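Local coordinates for folylpolyglutamate synthase protein FOLC (Mycobacterium tuberculosis, PDB 2VOS) that probably catalyses the ATP-dependent addition of glutamate to dihydropteroate and, in successive steps, to tetrahydrofolate, giving ADP and phosphate, at residues A25-V30 / I115-Y120; A122-I127 / F152-A157; M158-F163 / T184-A189; A192-I197 / E243-E248; A416-A421 / V430-N435. All coordinates share one frame; numbering follows the deposited sequence.

Interaction 1: residues A25-V30 / I115-Y120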
# COMPACT_ATOMS: atom_id res chain seq x y z
N ALA A 25 -4.69 16.17 -20.04
CA ALA A 25 -6.03 16.07 -20.56
C ALA A 25 -6.26 14.69 -21.17
O ALA A 25 -7.31 14.07 -20.95
CB ALA A 25 -6.29 17.16 -21.58
N SER A 26 -5.28 14.20 -21.94
CA SER A 26 -5.36 12.84 -22.51
C SER A 26 -5.47 11.83 -21.39
O SER A 26 -6.26 10.91 -21.47
CB SER A 26 -4.16 12.49 -23.42
OG SER A 26 -4.16 13.32 -24.58
N LEU A 27 -4.68 11.99 -20.35
CA LEU A 27 -4.80 11.08 -19.22
C LEU A 27 -6.22 11.07 -18.66
O LEU A 27 -6.78 10.02 -18.36
CB LEU A 27 -3.80 11.45 -18.14
CG LEU A 27 -3.88 10.46 -16.99
CD1 LEU A 27 -2.54 10.01 -16.53
CD2 LEU A 27 -4.58 11.09 -15.86
N LEU A 28 -6.83 12.25 -18.53
CA LEU A 28 -8.22 12.31 -18.00
C LEU A 28 -9.23 11.57 -18.92
O LEU A 28 -10.17 10.89 -18.46
CB LEU A 28 -8.64 13.78 -17.83
CG LEU A 28 -7.84 14.43 -16.68
CD1 LEU A 28 -8.29 15.86 -16.36
CD2 LEU A 28 -7.96 13.62 -15.44
N GLN A 29 -9.03 11.72 -20.22
CA GLN A 29 -9.85 11.00 -21.19
C GLN A 29 -9.74 9.48 -20.96
O GLN A 29 -10.75 8.76 -20.93
CB GLN A 29 -9.29 11.30 -22.57
CG GLN A 29 -10.24 11.58 -23.68
CD GLN A 29 -9.54 12.36 -24.80
OE1 GLN A 29 -8.60 11.87 -25.43
NE2 GLN A 29 -9.98 13.58 -25.02
N VAL A 30 -8.51 8.97 -20.84
CA VAL A 30 -8.37 7.54 -20.58
C VAL A 30 -9.08 7.10 -19.31
O VAL A 30 -9.74 6.03 -19.31
CB VAL A 30 -6.91 7.09 -20.58
CG1 VAL A 30 -6.78 5.58 -20.04
CG2 VAL A 30 -6.31 7.27 -22.01
N ILE A 115 5.51 6.60 -14.28
CA ILE A 115 5.61 7.02 -15.67
C ILE A 115 4.88 8.35 -15.90
O ILE A 115 4.10 8.80 -15.05
CB ILE A 115 5.05 5.95 -16.65
CG1 ILE A 115 3.54 5.73 -16.42
CG2 ILE A 115 5.87 4.64 -16.53
CD1 ILE A 115 2.95 4.72 -17.37
N SER A 116 5.12 9.00 -17.04
CA SER A 116 4.44 10.30 -17.27
C SER A 116 3.01 10.08 -17.77
O SER A 116 2.64 8.98 -18.22
CB SER A 116 5.21 11.12 -18.32
OG SER A 116 5.11 10.39 -19.55
N PRO A 117 2.17 11.11 -17.65
CA PRO A 117 0.85 10.95 -18.20
C PRO A 117 0.91 10.52 -19.72
O PRO A 117 0.11 9.73 -20.16
CB PRO A 117 0.26 12.38 -18.04
CG PRO A 117 0.92 12.86 -16.70
CD PRO A 117 2.37 12.39 -16.95
N ALA A 118 1.85 11.05 -20.50
CA ALA A 118 1.92 10.68 -21.91
C ALA A 118 2.20 9.15 -22.11
O ALA A 118 1.58 8.46 -22.92
CB ALA A 118 3.00 11.58 -22.59
N GLN A 119 3.11 8.61 -21.32
CA GLN A 119 3.46 7.22 -21.42
C GLN A 119 2.28 6.38 -20.96
O GLN A 119 2.12 5.26 -21.46
CB GLN A 119 4.63 6.93 -20.49
CG GLN A 119 5.98 7.26 -21.12
CD GLN A 119 7.11 7.68 -20.13
OE1 GLN A 119 6.97 7.71 -18.89
NE2 GLN A 119 8.23 8.03 -20.72
N TYR A 120 1.51 6.87 -19.97
CA TYR A 120 0.38 6.08 -19.42
C TYR A 120 -0.66 5.94 -20.52
O TYR A 120 -1.20 4.85 -20.78
CB TYR A 120 -0.18 6.80 -18.20
CG TYR A 120 -1.41 6.22 -17.52
CD1 TYR A 120 -1.29 5.34 -16.44
CD2 TYR A 120 -2.71 6.57 -17.92
CE1 TYR A 120 -2.43 4.81 -15.78
CE2 TYR A 120 -3.89 6.02 -17.23
CZ TYR A 120 -3.70 5.16 -16.17
OH TYR A 120 -4.78 4.63 -15.46

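Interaction 2: residues A122-I127 / F152-A157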
# COMPACT_ATOMS: atom_id res chain seq x y z
N ALA A 122 -0.09 6.34 -23.86
CA ALA A 122 0.46 5.53 -24.95
C ALA A 122 0.36 4.04 -24.60
O ALA A 122 0.12 3.23 -25.46
CB ALA A 122 1.93 5.90 -25.22
N THR A 123 0.57 3.69 -23.33
CA THR A 123 0.46 2.28 -22.92
C THR A 123 -0.96 1.77 -23.08
O THR A 123 -1.17 0.70 -23.63
CB THR A 123 0.99 2.08 -21.48
OG1 THR A 123 2.35 2.52 -21.45
CG2 THR A 123 0.97 0.62 -21.08
N TYR A 124 -1.94 2.55 -22.65
CA TYR A 124 -3.34 2.18 -22.81
C TYR A 124 -3.67 2.04 -24.31
O TYR A 124 -4.23 1.02 -24.75
CB TYR A 124 -4.24 3.26 -22.17
CG TYR A 124 -5.67 3.01 -22.51
CD1 TYR A 124 -6.38 1.99 -21.86
CD2 TYR A 124 -6.30 3.73 -23.49
CE1 TYR A 124 -7.68 1.70 -22.18
CE2 TYR A 124 -7.59 3.47 -23.81
CZ TYR A 124 -8.28 2.45 -23.17
OH TYR A 124 -9.60 2.16 -23.52
N ARG A 125 -3.30 3.04 -25.12
CA ARG A 125 -3.60 3.01 -26.54
C ARG A 125 -2.97 1.81 -27.20
O ARG A 125 -3.56 1.19 -28.08
CB ARG A 125 -3.07 4.26 -27.23
CG ARG A 125 -3.81 5.58 -26.94
CD ARG A 125 -3.35 6.61 -28.02
NE ARG A 125 -4.22 7.78 -28.11
CZ ARG A 125 -5.30 7.84 -28.89
NH1 ARG A 125 -5.63 6.78 -29.65
NH2 ARG A 125 -6.04 8.94 -28.91
N GLU A 126 -1.75 1.46 -26.81
CA GLU A 126 -1.11 0.33 -27.48
C GLU A 126 -1.79 -1.00 -27.17
O GLU A 126 -1.91 -1.83 -28.07
CB GLU A 126 0.39 0.28 -27.19
CG GLU A 126 0.80 -0.68 -26.12
CD GLU A 126 2.32 -0.61 -25.87
OE1 GLU A 126 3.05 -0.14 -26.76
OE2 GLU A 126 2.79 -1.01 -24.80
N ILE A 127 -2.27 -1.23 -25.93
CA ILE A 127 -3.01 -2.46 -25.67
C ILE A 127 -4.51 -2.42 -26.01
O ILE A 127 -5.13 -3.47 -26.18
CB ILE A 127 -2.81 -3.02 -24.27
CG1 ILE A 127 -3.51 -2.15 -23.23
CG2 ILE A 127 -1.29 -3.20 -23.94
CD1 ILE A 127 -3.68 -2.92 -21.89
N PHE A 152 -9.24 -2.68 -13.10
CA PHE A 152 -8.04 -3.25 -12.55
C PHE A 152 -7.33 -4.22 -13.53
O PHE A 152 -6.07 -4.21 -13.67
CB PHE A 152 -8.26 -3.91 -11.16
CG PHE A 152 -6.93 -4.28 -10.48
CD1 PHE A 152 -6.02 -3.26 -10.13
CD2 PHE A 152 -6.57 -5.61 -10.28
CE1 PHE A 152 -4.79 -3.56 -9.54
CE2 PHE A 152 -5.35 -5.93 -9.70
CZ PHE A 152 -4.44 -4.91 -9.32
N GLU A 153 -8.10 -5.06 -14.21
CA GLU A 153 -7.49 -5.95 -15.21
C GLU A 153 -6.72 -5.16 -16.28
O GLU A 153 -5.59 -5.49 -16.62
CB GLU A 153 -8.57 -6.82 -15.84
CG GLU A 153 -8.96 -7.95 -14.92
CD GLU A 153 -10.22 -8.71 -15.40
OE1 GLU A 153 -10.84 -8.32 -16.40
OE2 GLU A 153 -10.58 -9.71 -14.77
N VAL A 154 -7.32 -4.11 -16.80
CA VAL A 154 -6.67 -3.28 -17.79
C VAL A 154 -5.43 -2.57 -17.22
O VAL A 154 -4.38 -2.55 -17.89
CB VAL A 154 -7.66 -2.28 -18.41
CG1 VAL A 154 -6.92 -1.40 -19.42
CG2 VAL A 154 -8.82 -3.05 -19.11
N LEU A 155 -5.52 -1.98 -16.02
CA LEU A 155 -4.35 -1.36 -15.41
C LEU A 155 -3.22 -2.37 -15.26
O LEU A 155 -2.05 -2.07 -15.48
CB LEU A 155 -4.69 -0.79 -14.05
CG LEU A 155 -5.58 0.43 -14.04
CD1 LEU A 155 -6.12 0.73 -12.57
CD2 LEU A 155 -4.87 1.63 -14.67
N THR A 156 -3.58 -3.59 -14.89
CA THR A 156 -2.56 -4.60 -14.62
C THR A 156 -1.91 -4.98 -15.94
O THR A 156 -0.70 -5.10 -16.01
CB THR A 156 -3.19 -5.80 -13.94
OG1 THR A 156 -3.59 -5.40 -12.62
CG2 THR A 156 -2.17 -7.00 -13.85
N ALA A 157 -2.71 -5.10 -17.00
CA ALA A 157 -2.14 -5.40 -18.29
C ALA A 157 -1.25 -4.26 -18.78
O ALA A 157 -0.18 -4.49 -19.35
CB ALA A 157 -3.26 -5.69 -19.32

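Interaction 3: residues M158-F163 / T184-A189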
# COMPACT_ATOMS: atom_id res chain seq x y z
N MSE A 158 -1.70 -3.04 -18.57
CA MSE A 158 -0.85 -1.89 -18.87
C MSE A 158 0.49 -1.95 -18.16
O MSE A 158 1.54 -1.67 -18.78
CB MSE A 158 -1.59 -0.58 -18.53
CG MSE A 158 -2.73 -0.26 -19.49
SE MSE A 158 -3.78 1.24 -18.73
CE MSE A 158 -2.43 2.61 -18.64
N ALA A 159 0.50 -2.26 -16.86
CA ALA A 159 1.78 -2.29 -16.13
C ALA A 159 2.70 -3.35 -16.80
O ALA A 159 3.93 -3.11 -17.08
CB ALA A 159 1.53 -2.63 -14.65
N PHE A 160 2.14 -4.54 -17.03
CA PHE A 160 2.94 -5.64 -17.58
C PHE A 160 3.48 -5.32 -18.96
O PHE A 160 4.62 -5.69 -19.27
CB PHE A 160 2.15 -6.98 -17.64
CG PHE A 160 1.81 -7.57 -16.29
CD1 PHE A 160 2.70 -7.42 -15.21
CD2 PHE A 160 0.64 -8.28 -16.09
CE1 PHE A 160 2.42 -7.93 -13.95
CE2 PHE A 160 0.37 -8.87 -14.80
CZ PHE A 160 1.26 -8.68 -13.74
N ALA A 161 2.66 -4.68 -19.80
CA ALA A 161 3.10 -4.25 -21.18
C ALA A 161 4.20 -3.20 -21.03
O ALA A 161 5.23 -3.21 -21.73
CB ALA A 161 1.90 -3.64 -21.92
N ALA A 162 3.99 -2.24 -20.13
CA ALA A 162 4.94 -1.16 -19.99
C ALA A 162 6.27 -1.74 -19.48
O ALA A 162 7.37 -1.24 -19.84
CB ALA A 162 4.41 -0.13 -18.98
N PHE A 163 6.22 -2.76 -18.63
CA PHE A 163 7.48 -3.30 -18.11
C PHE A 163 8.27 -3.96 -19.24
O PHE A 163 9.51 -3.93 -19.23
CB PHE A 163 7.26 -4.34 -16.97
CG PHE A 163 6.59 -3.75 -15.74
CD1 PHE A 163 6.63 -2.37 -15.50
CD2 PHE A 163 5.92 -4.59 -14.83
CE1 PHE A 163 6.02 -1.84 -14.34
CE2 PHE A 163 5.32 -4.09 -13.66
CZ PHE A 163 5.36 -2.72 -13.43
N THR A 184 -3.18 -9.83 -11.05
CA THR A 184 -1.72 -9.89 -11.14
C THR A 184 -1.24 -11.35 -11.09
O THR A 184 -0.07 -11.62 -11.34
CB THR A 184 -1.02 -9.16 -9.91
OG1 THR A 184 -1.48 -9.72 -8.66
CG2 THR A 184 -1.40 -7.65 -9.92
N ASN A 185 -2.14 -12.27 -10.77
CA ASN A 185 -1.68 -13.63 -10.45
C ASN A 185 -1.47 -14.49 -11.73
O ASN A 185 -1.90 -15.62 -11.79
CB ASN A 185 -2.62 -14.31 -9.46
CG ASN A 185 -1.98 -15.51 -8.77
OD1 ASN A 185 -0.76 -15.54 -8.60
ND2 ASN A 185 -2.79 -16.49 -8.37
N VAL A 186 -0.79 -13.94 -12.72
CA VAL A 186 -0.51 -14.64 -13.95
C VAL A 186 1.00 -14.59 -14.19
O VAL A 186 1.44 -14.69 -15.35
CB VAL A 186 -1.23 -13.93 -15.17
CG1 VAL A 186 -2.68 -14.25 -15.13
CG2 VAL A 186 -1.03 -12.39 -15.12
N ILE A 187 1.80 -14.40 -13.12
CA ILE A 187 3.23 -14.21 -13.27
C ILE A 187 4.16 -15.31 -12.72
O ILE A 187 5.39 -15.31 -13.10
CB ILE A 187 3.68 -12.88 -12.69
CG1 ILE A 187 3.17 -12.70 -11.24
CG2 ILE A 187 3.16 -11.79 -13.57
CD1 ILE A 187 3.67 -11.34 -10.59
N ASN A 188 3.63 -16.22 -11.88
CA ASN A 188 4.41 -17.35 -11.39
C ASN A 188 5.68 -16.79 -10.73
O ASN A 188 6.77 -17.25 -11.03
CB ASN A 188 4.74 -18.26 -12.58
CG ASN A 188 5.31 -19.61 -12.17
OD1 ASN A 188 5.06 -20.12 -11.07
ND2 ASN A 188 6.07 -20.22 -13.07
N ALA A 189 5.56 -15.83 -9.83
CA ALA A 189 6.71 -15.12 -9.33
C ALA A 189 7.70 -16.03 -8.60
O ALA A 189 7.28 -16.89 -7.79
CB ALA A 189 6.29 -13.99 -8.45

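Interaction 4: residues A192-I197 / E243-E248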
# COMPACT_ATOMS: atom_id res chain seq x y z
N ALA A 192 7.51 -14.68 -3.60
CA ALA A 192 6.17 -14.26 -3.18
C ALA A 192 6.28 -13.76 -1.74
O ALA A 192 6.82 -14.42 -0.87
CB ALA A 192 5.19 -15.45 -3.26
N VAL A 193 5.74 -12.58 -1.48
CA VAL A 193 5.94 -11.98 -0.22
C VAL A 193 4.59 -11.85 0.41
O VAL A 193 3.63 -11.36 -0.27
CB VAL A 193 6.52 -10.58 -0.43
CG1 VAL A 193 6.75 -9.83 0.89
CG2 VAL A 193 7.83 -10.67 -1.26
N ILE A 194 4.48 -12.23 1.68
CA ILE A 194 3.18 -12.09 2.39
C ILE A 194 3.37 -11.20 3.62
O ILE A 194 3.94 -11.60 4.61
CB ILE A 194 2.60 -13.46 2.88
CG1 ILE A 194 2.69 -14.53 1.77
CG2 ILE A 194 1.08 -13.27 3.40
CD1 ILE A 194 1.81 -14.28 0.52
N THR A 195 2.88 -9.97 3.54
CA THR A 195 2.91 -9.07 4.64
C THR A 195 1.82 -9.40 5.68
O THR A 195 0.95 -10.26 5.44
CB THR A 195 2.76 -7.61 4.12
OG1 THR A 195 1.38 -7.33 3.83
CG2 THR A 195 3.58 -7.33 2.85
N PRO A 196 1.84 -8.70 6.81
CA PRO A 196 0.89 -9.08 7.88
C PRO A 196 -0.54 -9.08 7.42
O PRO A 196 -0.99 -8.14 6.79
CB PRO A 196 1.10 -8.01 8.95
CG PRO A 196 2.69 -7.71 8.77
CD PRO A 196 2.72 -7.59 7.23
N ILE A 197 -1.27 -10.11 7.83
CA ILE A 197 -2.68 -10.26 7.47
C ILE A 197 -3.61 -9.96 8.66
O ILE A 197 -3.35 -10.39 9.79
CB ILE A 197 -2.89 -11.69 6.92
CG1 ILE A 197 -2.13 -11.85 5.59
CG2 ILE A 197 -4.37 -12.00 6.78
CD1 ILE A 197 -1.95 -13.31 5.17
N GLU A 243 -0.12 -21.14 9.83
CA GLU A 243 -0.42 -22.52 9.48
C GLU A 243 -0.89 -22.65 8.04
O GLU A 243 -0.37 -23.47 7.24
CB GLU A 243 -1.46 -23.07 10.43
N VAL A 244 -1.84 -21.79 7.66
CA VAL A 244 -2.35 -21.81 6.30
C VAL A 244 -1.28 -21.45 5.27
O VAL A 244 -1.18 -22.08 4.19
CB VAL A 244 -3.58 -20.85 6.11
CG1 VAL A 244 -3.85 -20.63 4.63
CG2 VAL A 244 -4.80 -21.41 6.81
N LEU A 245 -0.48 -20.43 5.56
CA LEU A 245 0.54 -20.05 4.62
C LEU A 245 1.61 -21.12 4.42
O LEU A 245 2.11 -21.30 3.27
CB LEU A 245 1.23 -18.73 5.09
CG LEU A 245 0.31 -17.53 5.26
CD1 LEU A 245 1.12 -16.32 5.78
CD2 LEU A 245 -0.33 -17.24 3.93
N LEU A 246 2.01 -21.78 5.51
CA LEU A 246 3.01 -22.85 5.44
C LEU A 246 2.47 -24.06 4.65
O LEU A 246 3.18 -24.71 3.85
CB LEU A 246 3.46 -23.30 6.84
CG LEU A 246 4.16 -22.23 7.69
CD1 LEU A 246 4.46 -22.70 9.14
CD2 LEU A 246 5.44 -21.78 7.01
N ALA A 247 1.20 -24.39 4.90
CA ALA A 247 0.52 -25.48 4.16
C ALA A 247 0.55 -25.22 2.64
O ALA A 247 0.91 -26.10 1.85
CB ALA A 247 -0.88 -25.63 4.64
N GLU A 248 0.18 -24.01 2.24
CA GLU A 248 0.16 -23.65 0.85
C GLU A 248 1.58 -23.60 0.29
O GLU A 248 1.80 -23.85 -0.89
CB GLU A 248 -0.53 -22.29 0.67
CG GLU A 248 -1.93 -22.22 1.33
CD GLU A 248 -2.97 -23.07 0.58
OE1 GLU A 248 -3.23 -22.75 -0.60
OE2 GLU A 248 -3.50 -24.04 1.17

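Interaction 5: residues A416-A421 / V430-N435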
# COMPACT_ATOMS: atom_id res chain seq x y z
N ALA A 416 -23.27 9.56 9.18
CA ALA A 416 -23.02 8.22 9.69
C ALA A 416 -21.66 8.19 10.40
O ALA A 416 -21.53 7.56 11.45
CB ALA A 416 -23.09 7.16 8.56
N LEU A 417 -20.65 8.86 9.84
CA LEU A 417 -19.29 8.80 10.41
C LEU A 417 -19.26 9.60 11.75
O LEU A 417 -18.61 9.20 12.74
CB LEU A 417 -18.27 9.35 9.42
CG LEU A 417 -16.79 9.33 9.85
CD1 LEU A 417 -16.44 7.90 10.27
CD2 LEU A 417 -15.84 9.82 8.76
N ALA A 418 -19.93 10.74 11.76
CA ALA A 418 -20.07 11.54 12.98
C ALA A 418 -20.67 10.74 14.16
O ALA A 418 -20.22 10.84 15.30
CB ALA A 418 -20.98 12.78 12.69
N LEU A 419 -21.75 10.03 13.90
CA LEU A 419 -22.35 9.17 14.92
C LEU A 419 -21.38 8.05 15.38
O LEU A 419 -21.18 7.86 16.57
CB LEU A 419 -23.63 8.58 14.34
CG LEU A 419 -24.54 7.61 15.07
CD1 LEU A 419 -25.11 8.24 16.37
CD2 LEU A 419 -25.67 7.30 14.07
N ALA A 420 -20.77 7.33 14.42
CA ALA A 420 -19.76 6.32 14.73
C ALA A 420 -18.68 6.92 15.65
O ALA A 420 -18.41 6.38 16.73
CB ALA A 420 -19.13 5.73 13.45
N ALA A 421 -18.09 8.05 15.24
CA ALA A 421 -17.12 8.79 16.04
C ALA A 421 -17.64 9.13 17.43
O ALA A 421 -16.93 8.94 18.43
CB ALA A 421 -16.68 10.10 15.30
N VAL A 430 -16.12 15.67 18.81
CA VAL A 430 -16.39 15.42 17.41
C VAL A 430 -16.91 16.66 16.70
O VAL A 430 -17.78 17.36 17.20
CB VAL A 430 -17.44 14.27 17.21
CG1 VAL A 430 -17.64 14.00 15.67
CG2 VAL A 430 -17.02 13.00 17.99
N ARG A 431 -16.37 16.96 15.53
CA ARG A 431 -16.92 18.02 14.71
C ARG A 431 -17.10 17.51 13.30
O ARG A 431 -16.53 16.46 12.93
CB ARG A 431 -16.01 19.25 14.79
CG ARG A 431 -16.20 19.93 16.15
CD ARG A 431 -15.36 21.22 16.28
NE ARG A 431 -15.52 21.95 17.55
CZ ARG A 431 -15.24 21.44 18.76
NH1 ARG A 431 -14.81 20.18 18.92
NH2 ARG A 431 -15.39 22.20 19.84
N THR A 432 -17.88 18.22 12.50
CA THR A 432 -18.14 17.78 11.13
C THR A 432 -17.79 18.89 10.14
O THR A 432 -17.80 20.06 10.49
CB THR A 432 -19.65 17.42 10.91
OG1 THR A 432 -20.42 18.58 11.08
CG2 THR A 432 -20.14 16.29 11.83
N ALA A 433 -17.50 18.52 8.91
CA ALA A 433 -17.28 19.53 7.87
C ALA A 433 -17.69 18.89 6.55
O ALA A 433 -17.47 17.69 6.36
CB ALA A 433 -15.79 19.98 7.83
N GLU A 434 -18.26 19.68 5.64
CA GLU A 434 -18.84 19.16 4.41
C GLU A 434 -17.79 18.59 3.48
O GLU A 434 -18.10 17.68 2.67
CB GLU A 434 -19.64 20.24 3.67
CG GLU A 434 -20.86 20.80 4.47
CD GLU A 434 -21.74 21.75 3.62
OE1 GLU A 434 -21.67 21.71 2.36
OE2 GLU A 434 -22.51 22.56 4.21
N ASN A 435 -16.57 19.11 3.53
CA ASN A 435 -15.53 18.62 2.65
C ASN A 435 -14.15 18.76 3.31
O ASN A 435 -14.00 19.39 4.38
CB ASN A 435 -15.56 19.36 1.30
CG ASN A 435 -15.33 20.85 1.46
OD1 ASN A 435 -14.32 21.26 2.04
ND2 ASN A 435 -16.25 21.65 0.98

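Interaction 1: residues A25-V30 / I115-Y120
Leu27 and Val30, one turn apart on helix 23-34, pack against Pro117 and Tyr120 in the first turn of helix 117-140, a helix whose start is closed by a capping box. The contact across the two segments is apolar. CD1 of Leu27 carries most of it: the methyl lies 3.7 Å from CD2 of Tyr120 and 3.9 Å from CA of Pro117, and so fills the angle between the proline and the aromatic ring. CG of Leu27 is anti to the backbone N (chi1 -177°), which carries the branch out from its helix to meet the tyrosine side chain at about a right angle. Farther along the ring, CG1 of Val30 comes to 4.1 Å from CE2 of Tyr120. Both methyls reach the ring obliquely, and its other neighbours include Pro104, Leu155 and Met158.

Polar bonds to helix 23-34 flank this packing. The tyrosine OH is hydrogen-bonded to Glu31, the residue after Val30, so the same side chain that offers carbon to Leu27 and Val30 also ties its polar end to helix 23-34. Ala118 N is hydrogen-bonded to Glu23 of that helix, close to the beginning of helix 117-140.

Within 115-120, Ser116 is the N-cap residue. Gln119 N donates to Ser116 OG at 3.2 Å, and the glutamine side chain returns the bond: Ser116 N reaches Gln119 OE1 at 2.9 Å, nearly straight at the hydrogen (173°), with the donor standing above the carbonyl plane of the side-chain amide.

Interaction 2: residues A122-I127 / F152-A157
Ile127 projects from segment 122-127 of helix 117-140 toward segment 152-157 of helix 151-165 and brings its longer branch between Val154 and Ala157. From CB, CG1 leaves between the backbone N and the carbonyl carbon (chi1 71°), while CG2 turns beside the N and packs on Ala161, one turn beyond Ala157. CG1 itself serves as the extended link to CD1, since chi2 is near 163°. The tip then does the work across this contact: CD1 sits 3.8 Å from CB of Ala157, 4.1 Å from the carbonyl O of Val154 and 4.3 Å from CG1 of Val154. It also rests on Met158, the next residue of the same helix.

One turn before Ile127, Tyr124 adds a second point. Its CD1 lies 4.2 Å from CG1 of Val154, which stands at the edge of the aromatic ring and near its plane. The phenol oxygen is hydrogen-bonded to Glu128, and Leu34 of helix 23-34 touches both Tyr124 and Val154.

The short helical segments run almost perpendicular, at 103°, with their axes 10.4 Å apart at closest approach. Two helices that follow each other in the chain are thus joined crosswise, helix 151-165 belonging to the Mur ligase middle-domain family region. Methyl groups, a ring edge and one backbone carbonyl oxygen are the touching parts; the join depends on buried apolar surface and shape, while the tyrosine hydroxyl is satisfied outside it.

Interaction 3: residues M158-F163 / T184-A189
Segment 158-163 of helix 151-165 faces the irregular segment 184-189 across a wide backbone gap, the nearest CA atoms, those of Phe160 and Thr184, being 9.0 Å apart. The ring of Phe160 spans it. CG is turned anti to the carbonyl carbon (chi1 -68°), and the far end of the ring enters the loop between Thr184, Val186 and Ile187. CZ meets CG2 of Ile187 at 3.6 Å, the two side chains crossing at about a right angle. On CE2, the neighbour is CG2 of Val186, 3.8 Å away; both methyls approach obliquely. The carbonyl O of Thr184 lies at the ring edge, near the plane, 4.0 Å from CZ.

The loop bends here through an inverse gamma turn centred on Asn185, with a weak bond from Val186 N to Thr184 O. Around this turn the Thr184 carbonyl and the side chains of Val186 and Ile187 all face the one ring. In the Mur ligase middle domain, a P-loop NTPase relative, the loop leads from strand 170-174 to strand 191-194 of the central sheet, and Phe160 fastens it to the helix preceding the first of these strands.

Polar bonds hold the loop from other directions. Thr184 OG1 is hydrogen-bonded to Asp182 and His68, and Asn185 ND2 to the carbonyls of Arg180 and Gly218. The side chain of Thr184 lies about 9 Å from that of Lys75, which binds ADP.

Interaction 4: residues A192-I197 / E243-E248
Ile194, the last residue of strand 191-194, begins the contact with helix 239-251 by directing its side chain at Leu245. Its CG2 methyl is anti to the backbone N and lies 3.9 Å from CD1 of Leu245, the side chains approaching at a slant. Thr195 follows outside the strand, its OG1 bonding to the carbonyl of Asn73. Pro196 touches the bound ADP. At Ile197 the chain returns to the helix: CD1 comes 4.3 Å from CD1 of Leu245, while Gln237 OE1 accepts from the backbone N of Ile197.

A single leucine methyl is therefore the meeting point for two isoleucines three residues apart. Leu245 CG is placed anti to the carbonyl carbon (chi1 -59°), and the extended second torsion carries CD1 out to both.

Strand 191-194 is paired in parallel with strands 66-70 and 231-234. Ile194 and Leu245 belong to the apolar layer between sheet and helix, and Ile197 extends it from the loop after the strand, in a P-loop NTPase-like alpha/beta domain, beside its nucleotide site.

Interaction 5: residues A416-A421 / V430-N435
Val430 opens the second segment with its side chain directed at the helix, where both methyls are used. CG1, anti to the backbone N (chi1 -177°), lies 4.0 Å from CB of Ala421 and 4.1 Å from the carbonyl O of Ala418. CG2 also reaches Ala421, 4.0 Å from its CB, with the two methyls of the valine fork equally far from that CB.

At Arg431 the backbone pairs with Val401 and Val403 of the neighbouring strand. At Thr432 the chain meets the helix again. The CG2 methyl, anti to the carbonyl carbon, comes 3.7 Å from CB of Ala418. Val403 touches Ala418, Ala421 and Thr432, joining the two sides from the adjacent strand. Past the strand, Asn435 caps the start of helix 436-451 through OD1, which accepts from Asp438 N.

Strand 430-432 and the helical segment run nearly antiparallel, at 174°, with axes 8.7 Å apart. They are the last two members of a beta-alpha-beta unit that begins with strand 400-403, at the outer strand of the sheet in the glutamate ligase domain. The facing helix residues, Ala418 and Ala421, offer only methyl groups and backbone, consistent with the close approach of the strand; the contact rests on methyl packing, partly buried, with the threonine lying toward the solvent side.

How the interactions relate
Interactions 1, 2 and 3 form a connected buried cluster: 1 and 2 share helix 117-140, 2 and 3 share helix 151-165, and Met158 touches Tyr120, Thr123 and Ile127. Interaction 4 is also buried but lies apart, its centre about 21 Å from that of interaction 3, although their segments adjoin in sequence. Interaction 5, in the glutamate ligase domain, is more peripheral and only partly buried. Aromatic rings contribute to the first three, which join helices to one another or to a loop, whereas interactions 4 and 5 pack helices on a strand, and in 4 also on the loop after it, through aliphatic groups. Interactions 3 and 4 lie nearer the nucleotide site than the others.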